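Local coordinates for Alpha/beta hydrolase fold protein (Chitinophaga pinensis, PDB 4PW0) that probably acts as a serine-type hydrolase of the alpha/beta hydrolase fold, its natural substrate not being established, at residues 36-41 / 63-68; 50-55 / 263-268; 103-108 / 127-132; 168-173 / 257-262. One frame throughout, in Å; residues are numbered along the deposited sequence. Where two conformers were deposited one is given.

In the fold
From the N terminus, contact 1 closes first, pairing strand 39-42 with strand 66-69 around helix 54-61. Contact 2 opens within that loop, at 50-55, and crosses contact 1, since its partner 263-268 lies near the C-terminal end. In the long span it closes lie both remaining contacts, one after the other. Contact 3 pairs strands 104-109 and 127-133 around helix 111-122, and contact 4 ties the start of helix 171-184 to the loop after strand 252-257. Contacts 1 and 3 share one sheet, where strands 39-42 and 104-109 are neighbours. Contact 2 touches all the others: Trp52 packs on Cys41, Ile68 and Leu107, and Gln267 and Tyr268 reach contact 4.

Contact 1. Residues 36-41 / 63-68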
loop_
_atom_site.group_PDB
_atom_site.type_symbol
_atom_site.label_atom_id
_atom_site.label_comp_id
_atom_site.label_asym_id
_atom_site.label_seq_id
_atom_site.Cartn_x
_atom_site.Cartn_y
_atom_site.Cartn_z
ATOM N N ASP A 36 6.587 -24.919 6.528
ATOM C CA ASP A 36 7.467 -24.719 7.677
ATOM C C ASP A 36 7.128 -23.488 8.502
ATOM O O ASP A 36 7.371 -23.461 9.705
ATOM C CB ASP A 36 8.912 -24.587 7.207
ATOM C CG ASP A 36 9.565 -25.929 6.918
ATOM O OD1 ASP A 36 9.001 -27.025 7.223
ATOM O OD2 ASP A 36 10.676 -25.859 6.386
ATOM N N ILE A 37 6.587 -22.466 7.848
ATOM C CA ILE A 37 6.216 -21.219 8.533
ATOM C C ILE A 37 4.752 -20.928 8.165
ATOM O O ILE A 37 4.474 -20.243 7.169
ATOM C CB ILE A 37 7.111 -20.036 8.187
ATOM C CG1 ILE A 37 8.582 -20.370 8.468
ATOM C CG2 ILE A 37 6.705 -18.809 8.990
ATOM C CD1 ILE A 37 9.531 -19.375 7.851
ATOM N N PRO A 38 3.824 -21.469 8.957
ATOM C CA PRO A 38 2.413 -21.266 8.647
ATOM C C PRO A 38 2.002 -19.799 8.952
ATOM O O PRO A 38 2.692 -19.092 9.698
ATOM C CB PRO A 38 1.686 -22.218 9.603
ATOM C CG PRO A 38 2.743 -23.104 10.174
ATOM C CD PRO A 38 4.010 -22.323 10.151
ATOM N N LEU A 39 0.858 -19.407 8.377
ATOM C CA LEU A 39 0.227 -18.117 8.685
ATOM C C LEU A 39 -0.940 -18.425 9.606
ATOM O O LEU A 39 -1.886 -19.145 9.223
ATOM C CB LEU A 39 -0.288 -17.491 7.402
ATOM C CG LEU A 39 -1.035 -16.181 7.604
ATOM C CD1 LEU A 39 -0.140 -15.096 8.188
ATOM C CD2 LEU A 39 -1.653 -15.732 6.288
ATOM N N ILE A 40 -0.890 -17.879 10.808
ATOM C CA ILE A 40 -1.980 -18.025 11.785
ATOM C C ILE A 40 -2.856 -16.757 11.733
ATOM O O ILE A 40 -2.344 -15.651 11.820
ATOM C CB ILE A 40 -1.479 -18.169 13.237
ATOM C CG1 ILE A 40 -0.310 -19.164 13.351
ATOM C CG2 ILE A 40 -2.627 -18.561 14.169
ATOM C CD1 ILE A 40 -0.646 -20.560 12.893
ATOM N N CYS A 41 -4.150 -16.955 11.596
ATOM C CA CYS A 41 -5.123 -15.889 11.385
ATOM C C CYS A 41 -5.992 -15.683 12.605
ATOM O O CYS A 41 -6.474 -16.650 13.215
ATOM C CB CYS A 41 -6.002 -16.191 10.158
ATOM S SG CYS A 41 -5.067 -16.369 8.637
ATOM N N GLY A 63 0.255 -20.531 -1.134
ATOM C CA GLY A 63 1.663 -20.411 -0.919
ATOM C C GLY A 63 2.195 -20.736 0.454
ATOM O O GLY A 63 3.389 -20.594 0.680
ATOM N N ARG A 64 1.308 -21.130 1.369
ATOM C CA ARG A 64 1.680 -21.479 2.732
ATOM C C ARG A 64 0.520 -22.188 3.387
ATOM O O ARG A 64 -0.633 -22.082 2.962
ATOM C CB ARG A 64 2.051 -20.229 3.560
ATOM C CG ARG A 64 0.854 -19.340 3.900
ATOM C CD ARG A 64 1.106 -17.875 3.638
ATOM N NE ARG A 64 1.112 -17.564 2.232
ATOM C CZ ARG A 64 2.187 -17.177 1.523
ATOM N NH1 ARG A 64 3.351 -17.004 2.122
ATOM N NH2 ARG A 64 2.075 -16.976 0.229
ATOM N N GLN A 65 0.831 -22.880 4.478
ATOM C CA GLN A 65 -0.206 -23.434 5.332
ATOM C C GLN A 65 -0.861 -22.258 6.057
ATOM O O GLN A 65 -0.133 -21.410 6.601
ATOM C CB GLN A 65 0.422 -24.397 6.342
ATOM C CG GLN A 65 -0.584 -25.114 7.221
ATOM C CD GLN A 65 0.091 -26.018 8.221
ATOM O OE1 GLN A 65 1.319 -26.124 8.250
ATOM N NE2 GLN A 65 -0.705 -26.692 9.031
ATOM N N LEU A 66 -2.173 -22.281 6.140
ATOM C CA LEU A 66 -2.930 -21.224 6.798
ATOM C C LEU A 66 -3.828 -21.853 7.844
ATOM O O LEU A 66 -4.578 -22.795 7.553
ATOM C CB LEU A 66 -3.725 -20.492 5.734
ATOM C CG LEU A 66 -4.373 -19.182 6.052
ATOM C CD1 LEU A 66 -4.577 -18.246 4.879
ATOM C CD2 LEU A 66 -5.754 -19.542 6.593
ATOM N N ILE A 67 -3.754 -21.354 9.072
ATOM C CA ILE A 67 -4.562 -21.830 10.161
ATOM C C ILE A 67 -5.555 -20.734 10.542
ATOM O O ILE A 67 -5.164 -19.596 10.825
ATOM C CB ILE A 67 -3.697 -22.177 11.413
ATOM C CG1 ILE A 67 -2.647 -23.254 11.089
ATOM C CG2 ILE A 67 -4.577 -22.546 12.597
ATOM C CD1 ILE A 67 -3.234 -24.589 10.891
ATOM N N ILE A 68 -6.826 -21.086 10.508
ATOM C CA ILE A 68 -7.907 -20.285 11.075
ATOM C C ILE A 68 -8.424 -21.013 12.288
ATOM O O ILE A 68 -8.478 -22.270 12.295
ATOM C CB ILE A 68 -9.029 -19.955 10.061
ATOM C CG1 ILE A 68 -9.560 -21.211 9.326
ATOM C CG2 ILE A 68 -8.547 -18.896 9.060
ATOM C CD1 ILE A 68 -10.811 -20.965 8.514
#
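Leu39 and Leu66 lie side by side and point the same way, with Leu39 CD2 4.1 Å from Leu66 CD1. They sit on neighbouring parallel strands of a beta-alpha-beta crossover in the alpha/beta hydrolase sheet, and the connecting helix 54-61 packs on both through Leu60. On the same face Cys41 SG rests 3.8 Å from Leu66 CD2. On the opposite face Ile40 and Ile67 lie side by side, though Ile40 has two conformers and its tip contact is doubtful. The backbone ladder is parallel: Leu39 alone serves both neighbours of Leu66, its N donating to Gln65 O and its O accepting from Ile67 N, while Cys41 N donates to Ile67 O. The strand starts turn polar. Arg64 lends only its aliphatic part, CD lying 4.0 Å from Leu39 CB, and carries its guanidinium to a salt bridge with Asp281. Gln65 CG stands anti to its backbone N (chi1 -176°), and the chain runs extended beside the Pro38 ring, with NE2 bonded to Ser30 and OE1 3.9 Å from Pro38 CG.

Contact 2. Residues 50-55 / 263-268; sequences DNWDPL and GSFYQY
Tyr266 reaches Asn51 through its hydroxyl, which donates to the backbone oxygen: Tyr266 OH lies 2.7 Å from Asn51 O, tilted 21° from the carbonyl plane. The same hydroxyl accepts from a water 2.9 Å from OH, and that water accepts from Asn51 ND2, so the asparagine holds the phenol end directly by its backbone oxygen and through the water by its side chain. Farther along the ring edge, Asp53 CB lies in the ring plane, 3.9 Å from Tyr266 CD1. The Asp53 and Tyr266 side chains slide past each other in opposite directions, carboxylate and ring planes 43° apart.

Behind this first shell, Asp53 is the N-cap of helix 54-61: with CG anti to its backbone N (chi1 -175°), OD1 accepts from Leu55 N at 3.0 Å, met from above the carboxylate plane. Its OD2 forms a salt bridge with Arg183, which also bonds Tyr266 O and so links the two segments a second time. Phe265 CE1 stands 4.2 Å above the centre of the Tyr266 ring, and Trp52 CZ3 lies at the phenylalanine edge, 4.3 Å from Phe265 CZ. Asn51 OD1 accepts from Thr48 N. The single-turn helix 264-267, which follows the probable catalytic His262, lies beside the start of helix 54-61, with helix 171-184 supplying Arg183, helix 269-282 bringing Pro269 against Asp53, and Trp52 packing on Leu107 of strand 104-109.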
loop_
_atom_site.group_PDB
_atom_site.type_symbol
_atom_site.label_atom_id
_atom_site.label_comp_id
_atom_site.label_asym_id
_atom_site.label_seq_id
_atom_site.Cartn_x
_atom_site.Cartn_y
_atom_site.Cartn_z
ATOM N N ASP A 50 -16.327 -19.233 9.779
ATOM C CA ASP A 50 -17.089 -19.018 8.565
ATOM C C ASP A 50 -17.182 -17.521 8.136
ATOM O O ASP A 50 -17.779 -17.198 7.098
ATOM C CB ASP A 50 -18.510 -19.608 8.746
ATOM C CG ASP A 50 -18.517 -21.114 8.996
ATOM O OD1 ASP A 50 -17.628 -21.868 8.477
ATOM O OD2 ASP A 50 -19.466 -21.498 9.752
ATOM N N ASN A 51 -16.622 -16.635 8.972
ATOM C CA ASN A 51 -16.560 -15.197 8.611
ATOM C C ASN A 51 -15.312 -14.839 7.850
ATOM O O ASN A 51 -15.165 -13.716 7.356
ATOM C CB ASN A 51 -16.695 -14.358 9.862
ATOM C CG ASN A 51 -18.093 -14.445 10.441
ATOM O OD1 ASN A 51 -18.396 -15.240 11.346
ATOM N ND2 ASN A 51 -19.006 -13.652 9.848
ATOM N N TRP A 52 -14.350 -15.774 7.730
ATOM C CA TRP A 52 -13.213 -15.568 6.858
ATOM C C TRP A 52 -13.638 -15.591 5.392
ATOM O O TRP A 52 -14.423 -16.461 4.990
ATOM C CB TRP A 52 -12.096 -16.593 7.109
ATOM C CG TRP A 52 -11.401 -16.413 8.413
ATOM C CD1 TRP A 52 -11.542 -17.200 9.547
ATOM C CD2 TRP A 52 -10.472 -15.390 8.751
ATOM N NE1 TRP A 52 -10.783 -16.694 10.572
ATOM C CE2 TRP A 52 -10.088 -15.605 10.100
ATOM C CE3 TRP A 52 -9.908 -14.311 8.057
ATOM C CZ2 TRP A 52 -9.225 -14.739 10.775
ATOM C CZ3 TRP A 52 -9.032 -13.479 8.714
ATOM C CH2 TRP A 52 -8.702 -13.692 10.070
ATOM N N ASP A 53 -13.073 -14.693 4.599
ATOM C CA ASP A 53 -13.388 -14.588 3.180
ATOM C C ASP A 53 -12.641 -15.706 2.464
ATOM O O ASP A 53 -11.410 -15.753 2.497
ATOM C CB ASP A 53 -12.895 -13.232 2.700
ATOM C CG ASP A 53 -13.235 -12.907 1.274
ATOM O OD1 ASP A 53 -13.647 -13.807 0.476
ATOM O OD2 ASP A 53 -13.101 -11.687 0.957
ATOM N N PRO A 54 -13.408 -16.620 1.804
ATOM C CA PRO A 54 -12.706 -17.680 1.071
ATOM C C PRO A 54 -11.748 -17.206 -0.009
ATOM O O PRO A 54 -10.722 -17.843 -0.230
ATOM C CB PRO A 54 -13.852 -18.481 0.427
ATOM C CG PRO A 54 -15.020 -17.599 0.401
ATOM C CD PRO A 54 -14.870 -16.654 1.591
ATOM N N LEU A 55 -11.990 -16.042 -0.624
ATOM C CA LEU A 55 -10.995 -15.562 -1.572
ATOM C C LEU A 55 -9.649 -15.288 -0.930
ATOM O O LEU A 55 -8.595 -15.491 -1.520
ATOM C CB LEU A 55 -11.460 -14.297 -2.295
ATOM C CG LEU A 55 -12.294 -14.465 -3.516
ATOM C CD1 LEU A 55 -12.655 -13.160 -4.162
ATOM C CD2 LEU A 55 -11.616 -15.370 -4.536
ATOM N N GLY A 263 -14.169 -3.062 6.746
ATOM C CA GLY A 263 -13.976 -4.275 6.013
ATOM C C GLY A 263 -13.188 -4.143 4.738
ATOM O O GLY A 263 -13.454 -4.836 3.750
ATOM N N SER A 264 -12.173 -3.282 4.735
ATOM C CA SER A 264 -11.365 -3.013 3.566
ATOM C C SER A 264 -10.974 -4.250 2.734
ATOM O O SER A 264 -11.119 -4.276 1.505
ATOM C CB SER A 264 -10.075 -2.262 3.996
ATOM O OG SER A 264 -9.268 -3.045 4.843
ATOM N N PHE A 265 -10.424 -5.263 3.394
ATOM C CA PHE A 265 -9.943 -6.434 2.662
ATOM C C PHE A 265 -11.078 -7.297 2.089
ATOM O O PHE A 265 -10.861 -8.003 1.119
ATOM C CB PHE A 265 -8.879 -7.245 3.407
ATOM C CG PHE A 265 -9.291 -8.079 4.586
ATOM C CD1 PHE A 265 -10.489 -7.989 5.247
ATOM C CD2 PHE A 265 -8.360 -9.017 5.057
ATOM C CE1 PHE A 265 -10.804 -8.800 6.345
ATOM C CE2 PHE A 265 -8.676 -9.806 6.152
ATOM C CZ PHE A 265 -9.883 -9.722 6.777
ATOM N N TYR A 266 -12.290 -7.198 2.646
ATOM C CA TYR A 266 -13.466 -7.809 2.025
ATOM C C TYR A 266 -13.848 -7.066 0.775
ATOM O O TYR A 266 -14.374 -7.657 -0.188
ATOM C CB TYR A 266 -14.639 -7.748 2.955
ATOM C CG TYR A 266 -14.659 -8.594 4.188
ATOM C CD1 TYR A 266 -14.308 -9.941 4.144
ATOM C CD2 TYR A 266 -15.245 -8.121 5.334
ATOM C CE1 TYR A 266 -14.499 -10.750 5.256
ATOM C CE2 TYR A 266 -15.412 -8.903 6.460
ATOM C CZ TYR A 266 -15.051 -10.246 6.404
ATOM O OH TYR A 266 -15.269 -11.026 7.532
ATOM N N GLN A 267 -13.620 -5.748 0.764
ATOM C CA GLN A 267 -13.965 -4.947 -0.407
ATOM C C GLN A 267 -13.059 -5.227 -1.579
ATOM O O GLN A 267 -13.521 -5.229 -2.740
ATOM C CB GLN A 267 -13.985 -3.468 -0.053
ATOM C CG GLN A 267 -14.461 -2.606 -1.220
ATOM C CD GLN A 267 -14.990 -1.252 -0.760
ATOM O OE1 GLN A 267 -15.532 -1.113 0.324
ATOM N NE2 GLN A 267 -14.816 -0.256 -1.596
ATOM N N TYR A 268 -11.758 -5.458 -1.315
ATOM C CA TYR A 268 -10.768 -5.682 -2.347
ATOM C C TYR A 268 -9.918 -6.923 -2.001
ATOM O O TYR A 268 -8.725 -6.832 -1.736
ATOM C CB TYR A 268 -9.848 -4.473 -2.499
ATOM C CG TYR A 268 -10.588 -3.175 -2.818
ATOM C CD1 TYR A 268 -11.178 -2.962 -4.051
ATOM C CD2 TYR A 268 -10.671 -2.176 -1.875
ATOM C CE1 TYR A 268 -11.851 -1.774 -4.305
ATOM C CE2 TYR A 268 -11.316 -0.966 -2.128
ATOM C CZ TYR A 268 -11.895 -0.749 -3.353
ATOM O OH TYR A 268 -12.564 0.436 -3.649
HETATM O O HOH W 1 -17.910 -11.152 8.817
#

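Contact 3. Residues 103-108 / 127-132; sequences YFDVLG and IRKIII
Asp105 and Arg128 form a side-on, two-pronged salt bridge. Arg128 NE lies 2.9 Å from Asp105 OD1 and NH2 2.7 Å from OD2, each on a syn lone pair, with carboxylate and guanidinium planes only 23° apart. A bend at chi3 (65°) swings NE of the arginine toward the acid. Asp105 OD1 is gripped twice, since Lys129 N also donates to it at 2.9 Å, from the anti side. An alanine in place of Arg128 would probably leave the buried OD2 of Asp105 without its charged mate and OD1 held by Lys129 N alone. Lys129 lays CE 4.0 Å above the guanidinium centre on its way to NZ, which bonds carbonyls at the end of helix 269-282, among them Tyr283 O. Tyr103 crosses Arg128 at about a right angle, its OH 3.3 Å from Arg128 CG.

The carboxylate sits at a beta bulge: Phe104 pairs with Ile127 but Val106 with Ile130. Helix 111-122 connects these parallel strands in a beta-alpha-beta unit, packing on the Val106 face, and Gly108 begins the probable GxSxG nucleophile elbow. Beyond the bulge Val106 N donates to Lys129 O, Ile131 N to Val106 O and Gly108 N to Ile131 O. Val106 CG2 packs 3.9 Å from Ile130 CG1, and its CG1 lies at the Phe104 ring edge; on the opposite face Leu107 CG lies 4.1 Å from Ile131 CB.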
loop_
_atom_site.group_PDB
_atom_site.type_symbol
_atom_site.label_atom_id
_atom_site.label_comp_id
_atom_site.label_asym_id
_atom_site.label_seq_id
_atom_site.Cartn_x
_atom_site.Cartn_y
_atom_site.Cartn_z
ATOM N N TYR A 103 7.098 -21.194 15.250
ATOM C CA TYR A 103 7.544 -20.009 14.502
ATOM C C TYR A 103 6.562 -19.843 13.358
ATOM O O TYR A 103 6.290 -20.789 12.594
ATOM C CB TYR A 103 8.943 -20.234 13.970
ATOM C CG TYR A 103 9.639 -19.000 13.404
ATOM C CD1 TYR A 103 9.790 -17.839 14.175
ATOM C CD2 TYR A 103 10.145 -19.006 12.106
ATOM C CE1 TYR A 103 10.449 -16.728 13.672
ATOM C CE2 TYR A 103 10.806 -17.913 11.599
ATOM C CZ TYR A 103 10.952 -16.788 12.374
ATOM O OH TYR A 103 11.630 -15.729 11.830
ATOM N N PHE A 104 5.990 -18.639 13.243
ATOM C CA PHE A 104 4.871 -18.497 12.326
ATOM C C PHE A 104 4.672 -17.024 11.992
ATOM O O PHE A 104 5.152 -16.160 12.691
ATOM C CB PHE A 104 3.589 -19.092 12.960
ATOM C CG PHE A 104 3.319 -18.620 14.365
ATOM C CD1 PHE A 104 3.852 -19.300 15.455
ATOM C CD2 PHE A 104 2.543 -17.502 14.625
ATOM C CE1 PHE A 104 3.614 -18.895 16.753
ATOM C CE2 PHE A 104 2.293 -17.097 15.912
ATOM C CZ PHE A 104 2.828 -17.799 16.994
ATOM N N ASP A 105 3.979 -16.785 10.890
ATOM C CA ASP A 105 3.504 -15.445 10.562
ATOM C C ASP A 105 2.094 -15.307 11.150
ATOM O O ASP A 105 1.401 -16.296 11.407
ATOM C CB ASP A 105 3.438 -15.269 9.050
ATOM C CG ASP A 105 4.801 -15.336 8.390
ATOM O OD1 ASP A 105 5.797 -14.792 8.959
ATOM O OD2 ASP A 105 4.852 -15.857 7.249
ATOM N N VAL A 106 1.652 -14.045 11.307
ATOM C CA VAL A 106 0.310 -13.787 11.837
ATOM C C VAL A 106 -0.429 -12.755 10.982
ATOM O O VAL A 106 0.173 -11.831 10.449
ATOM C CB VAL A 106 0.325 -13.319 13.305
ATOM C CG1 VAL A 106 0.930 -14.397 14.187
ATOM C CG2 VAL A 106 1.092 -12.012 13.489
ATOM N N LEU A 107 -1.752 -12.948 10.934
ATOM C CA LEU A 107 -2.660 -11.991 10.272
ATOM C C LEU A 107 -3.791 -11.735 11.259
ATOM O O LEU A 107 -4.498 -12.657 11.656
ATOM C CB LEU A 107 -3.213 -12.582 8.974
ATOM C CG LEU A 107 -4.201 -11.716 8.153
ATOM C CD1 LEU A 107 -4.369 -12.366 6.782
ATOM C CD2 LEU A 107 -5.497 -11.646 8.798
ATOM N N GLY A 108 -3.968 -10.487 11.676
ATOM C CA GLY A 108 -5.006 -10.152 12.623
ATOM C C GLY A 108 -5.935 -9.104 12.014
ATOM O O GLY A 108 -5.471 -8.039 11.595
ATOM N N ILE A 127 7.129 -15.133 16.323
ATOM C CA ILE A 127 6.492 -14.504 15.155
ATOM C C ILE A 127 7.573 -14.022 14.181
ATOM O O ILE A 127 8.567 -13.400 14.599
ATOM C CB ILE A 127 5.602 -13.333 15.615
ATOM C CG1 ILE A 127 4.388 -13.884 16.380
ATOM C CG2 ILE A 127 5.125 -12.509 14.415
ATOM C CD1 ILE A 127 3.554 -12.832 17.058
ATOM N N ARG A 128 7.367 -14.287 12.895
ATOM C CA ARG A 128 8.213 -13.769 11.862
ATOM C C ARG A 128 7.649 -12.439 11.305
ATOM O O ARG A 128 8.201 -11.372 11.603
ATOM C CB ARG A 128 8.426 -14.815 10.789
ATOM C CG ARG A 128 9.435 -14.358 9.760
ATOM C CD ARG A 128 9.588 -15.306 8.578
ATOM N NE ARG A 128 8.378 -15.393 7.775
ATOM C CZ ARG A 128 8.338 -15.639 6.469
ATOM N NH1 ARG A 128 9.461 -15.858 5.772
ATOM N NH2 ARG A 128 7.158 -15.641 5.839
ATOM N N LYS A 129 6.560 -12.520 10.526
ATOM C CA LYS A 129 5.963 -11.298 9.956
ATOM C C LYS A 129 4.532 -11.152 10.457
ATOM O O LYS A 129 3.868 -12.131 10.815
ATOM C CB LYS A 129 5.945 -11.388 8.429
ATOM C CG LYS A 129 7.353 -11.494 7.817
ATOM C CD LYS A 129 7.324 -11.478 6.294
ATOM C CE LYS A 129 8.644 -11.756 5.680
ATOM N NZ LYS A 129 8.730 -11.738 4.225
ATOM N N ILE A 130 4.070 -9.905 10.423
ATOM C CA ILE A 130 2.764 -9.536 10.977
ATOM C C ILE A 130 1.946 -8.776 9.931
ATOM O O ILE A 130 2.447 -7.839 9.306
ATOM C CB ILE A 130 2.957 -8.613 12.192
ATOM C CG1 ILE A 130 3.855 -9.280 13.241
ATOM C CG2 ILE A 130 1.648 -8.136 12.782
ATOM C CD1 ILE A 130 4.221 -8.345 14.378
ATOM N N ILE A 131 0.667 -9.159 9.795
ATOM C CA ILE A 131 -0.307 -8.392 8.999
ATOM C C ILE A 131 -1.411 -7.920 9.945
ATOM O O ILE A 131 -1.964 -8.734 10.688
ATOM C CB ILE A 131 -0.911 -9.241 7.879
ATOM C CG1 ILE A 131 0.188 -9.802 6.983
ATOM C CG2 ILE A 131 -1.921 -8.419 7.083
ATOM C CD1 ILE A 131 -0.189 -11.118 6.343
ATOM N N ILE A 132 -1.715 -6.620 9.906
ATOM C CA ILE A 132 -2.750 -5.995 10.714
ATOM C C ILE A 132 -3.758 -5.391 9.747
ATOM O O ILE A 132 -3.383 -4.549 8.930
ATOM C CB ILE A 132 -2.203 -4.909 11.652
ATOM C CG1 ILE A 132 -1.211 -5.492 12.631
ATOM C CG2 ILE A 132 -3.354 -4.188 12.358
ATOM C CD1 ILE A 132 -0.457 -4.463 13.433
#

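Contact 4. Residues 168-173 / 257-262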
loop_
_atom_site.group_PDB
_atom_site.type_symbol
_atom_site.label_atom_id
_atom_site.label_comp_id
_atom_site.label_asym_id
_atom_site.label_seq_id
_atom_site.Cartn_x
_atom_site.Cartn_y
_atom_site.Cartn_z
ATOM N N GLU A 168 -18.480 1.318 3.176
ATOM C CA GLU A 168 -18.791 2.721 2.994
ATOM C C GLU A 168 -20.214 2.888 2.491
ATOM O O GLU A 168 -20.926 1.905 2.243
ATOM C CB GLU A 168 -17.753 3.388 2.082
ATOM C CG GLU A 168 -16.775 4.306 2.801
ATOM C CD GLU A 168 -17.351 5.626 3.307
ATOM O OE1 GLU A 168 -16.580 6.488 3.819
ATOM O OE2 GLU A 168 -18.587 5.864 3.162
ATOM N N GLN A 169 -20.615 4.136 2.317
ATOM C CA GLN A 169 -22.004 4.448 2.023
ATOM C C GLN A 169 -22.366 4.384 0.539
ATOM O O GLN A 169 -23.563 4.288 0.182
ATOM C CB GLN A 169 -22.348 5.820 2.616
ATOM C CG GLN A 169 -22.307 5.819 4.138
ATOM C CD GLN A 169 -22.679 7.144 4.757
ATOM O OE1 GLN A 169 -22.612 8.183 4.114
ATOM N NE2 GLN A 169 -23.081 7.111 6.024
ATOM N N SER A 170 -21.388 4.441 -0.352
ATOM C CA SER A 170 -21.590 4.460 -1.750
ATOM C C SER A 170 -22.170 3.157 -2.290
ATOM O O SER A 170 -21.995 2.085 -1.692
ATOM C CB SER A 170 -20.286 4.743 -2.480
ATOM O OG SER A 170 -19.406 3.663 -2.294
ATOM N N GLU A 171 -22.839 3.243 -3.440
ATOM C CA GLU A 171 -23.271 2.038 -4.132
ATOM C C GLU A 171 -22.068 1.158 -4.474
ATOM O O GLU A 171 -22.132 -0.069 -4.378
ATOM C CB GLU A 171 -24.069 2.393 -5.400
ATOM C CG GLU A 171 -24.606 1.181 -6.117
ATOM C CD GLU A 171 -25.323 1.503 -7.414
ATOM O OE1 GLU A 171 -25.687 2.696 -7.630
ATOM O OE2 GLU A 171 -25.502 0.557 -8.220
ATOM N N HIS A 172 -20.947 1.778 -4.849
ATOM C CA HIS A 172 -19.746 1.037 -5.197
ATOM C C HIS A 172 -19.313 0.166 -3.983
ATOM O O HIS A 172 -19.120 -1.050 -4.136
ATOM C CB HIS A 172 -18.624 2.057 -5.503
ATOM C CG HIS A 172 -17.267 1.463 -5.602
ATOM N ND1 HIS A 172 -16.901 0.588 -6.599
ATOM C CD2 HIS A 172 -16.165 1.648 -4.832
ATOM C CE1 HIS A 172 -15.640 0.239 -6.434
ATOM N NE2 HIS A 172 -15.168 0.864 -5.377
ATOM N N SER A 173 -19.221 0.761 -2.811
ATOM C CA SER A 173 -18.755 0.007 -1.642
ATOM C C SER A 173 -19.802 -1.017 -1.200
ATOM O O SER A 173 -19.484 -2.190 -0.948
ATOM C CB SER A 173 -18.399 0.965 -0.513
ATOM O OG SER A 173 -17.887 0.242 0.601
ATOM N N TYR A 257 -6.960 1.569 1.147
ATOM C CA TYR A 257 -7.822 1.212 0.011
ATOM C C TYR A 257 -8.978 2.213 -0.174
ATOM O O TYR A 257 -9.543 2.675 0.814
ATOM C CB TYR A 257 -8.392 -0.215 0.159
ATOM C CG TYR A 257 -7.380 -1.344 0.223
ATOM C CD1 TYR A 257 -6.062 -1.188 -0.150
ATOM C CD2 TYR A 257 -7.799 -2.621 0.603
ATOM C CE1 TYR A 257 -5.144 -2.248 -0.126
ATOM C CE2 TYR A 257 -6.906 -3.658 0.641
ATOM C CZ TYR A 257 -5.614 -3.497 0.300
ATOM O OH TYR A 257 -4.746 -4.589 0.357
ATOM N N PRO A 258 -9.308 2.528 -1.424
ATOM C CA PRO A 258 -10.238 3.657 -1.668
ATOM C C PRO A 258 -11.688 3.334 -1.412
ATOM O O PRO A 258 -12.164 2.203 -1.657
ATOM C CB PRO A 258 -10.021 3.937 -3.153
ATOM C CG PRO A 258 -9.541 2.631 -3.737
ATOM C CD PRO A 258 -8.663 2.046 -2.649
ATOM N N ASP A 259 -12.411 4.358 -0.964
ATOM C CA ASP A 259 -13.879 4.287 -0.792
ATOM C C ASP A 259 -14.282 3.021 -0.057
ATOM O O ASP A 259 -15.208 2.307 -0.474
ATOM C CB ASP A 259 -14.629 4.425 -2.109
ATOM C CG ASP A 259 -16.130 4.659 -1.896
ATOM O OD1 ASP A 259 -16.491 5.287 -0.890
ATOM O OD2 ASP A 259 -16.854 4.178 -2.784
ATOM N N ALA A 260 -13.612 2.792 1.074
ATOM C CA ALA A 260 -13.752 1.570 1.832
ATOM C C ALA A 260 -13.744 1.875 3.314
ATOM O O ALA A 260 -13.456 3.006 3.728
ATOM C CB ALA A 260 -12.653 0.608 1.438
ATOM N N ALA A 261 -14.071 0.868 4.124
ATOM C CA ALA A 261 -14.268 1.114 5.544
ATOM C C ALA A 261 -13.622 -0.003 6.335
ATOM O O ALA A 261 -12.564 -0.519 5.945
ATOM C CB ALA A 261 -15.772 1.258 5.836
ATOM N N HIS A 262 -14.197 -0.349 7.478
ATOM C CA HIS A 262 -13.589 -1.317 8.373
ATOM C C HIS A 262 -13.340 -2.681 7.723
ATOM O O HIS A 262 -12.397 -3.370 8.102
ATOM C CB HIS A 262 -14.457 -1.410 9.614
ATOM C CG HIS A 262 -13.981 -2.386 10.626
ATOM N ND1 HIS A 262 -12.762 -2.288 11.264
ATOM C CD2 HIS A 262 -14.562 -3.513 11.102
ATOM C CE1 HIS A 262 -12.628 -3.300 12.100
ATOM N NE2 HIS A 262 -13.687 -4.066 11.987
HETATM O O HOH W 2 -18.817 6.090 0.152
#
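Ser170 turns OG between its backbone N and carbonyl carbon (chi1 67°), while Asp259 swings CG anti to its own N (chi1 -167°), and the two side chains meet with Ser170 OG donating to Asp259 OD2 at 2.6 Å. The serine is the N-cap of helix 171-184: the same OG accepts from Ser173 N at 3.0 Å, so a single hydroxyl both caps the helix and holds the loop that follows strand 252-257. Asp259 OD2 also lies in the plane of the His172 ring, at its edge, 3.3 Å from CD2, with ring and carboxylate only 14° apart. His172 NE2 bonds Tyr268 OH.

The other oxygen is served by a water, which donates to Asp259 OD1 at 2.7 Å and accepts from Ser170 N. It also makes a weak bond to Glu168 OE2, which lies 4.6 Å from Asp259 OD1; the shared water may ease the closeness of two like charges. An alanine in place of Asp259 would probably leave Ser170 OG without its acceptor and the water short of a partner, loosening the tie between loop and helix start. Glu168 OE1 bonds Asn233 ND2, and Ser173 OG accepts from Glu168 N and also bonds Gln267. Farther along, the loop carries His262, probably of the catalytic triad, paired with Asp234. Before it, Ala261 sets its CB 3.8 Å from Glu168 N.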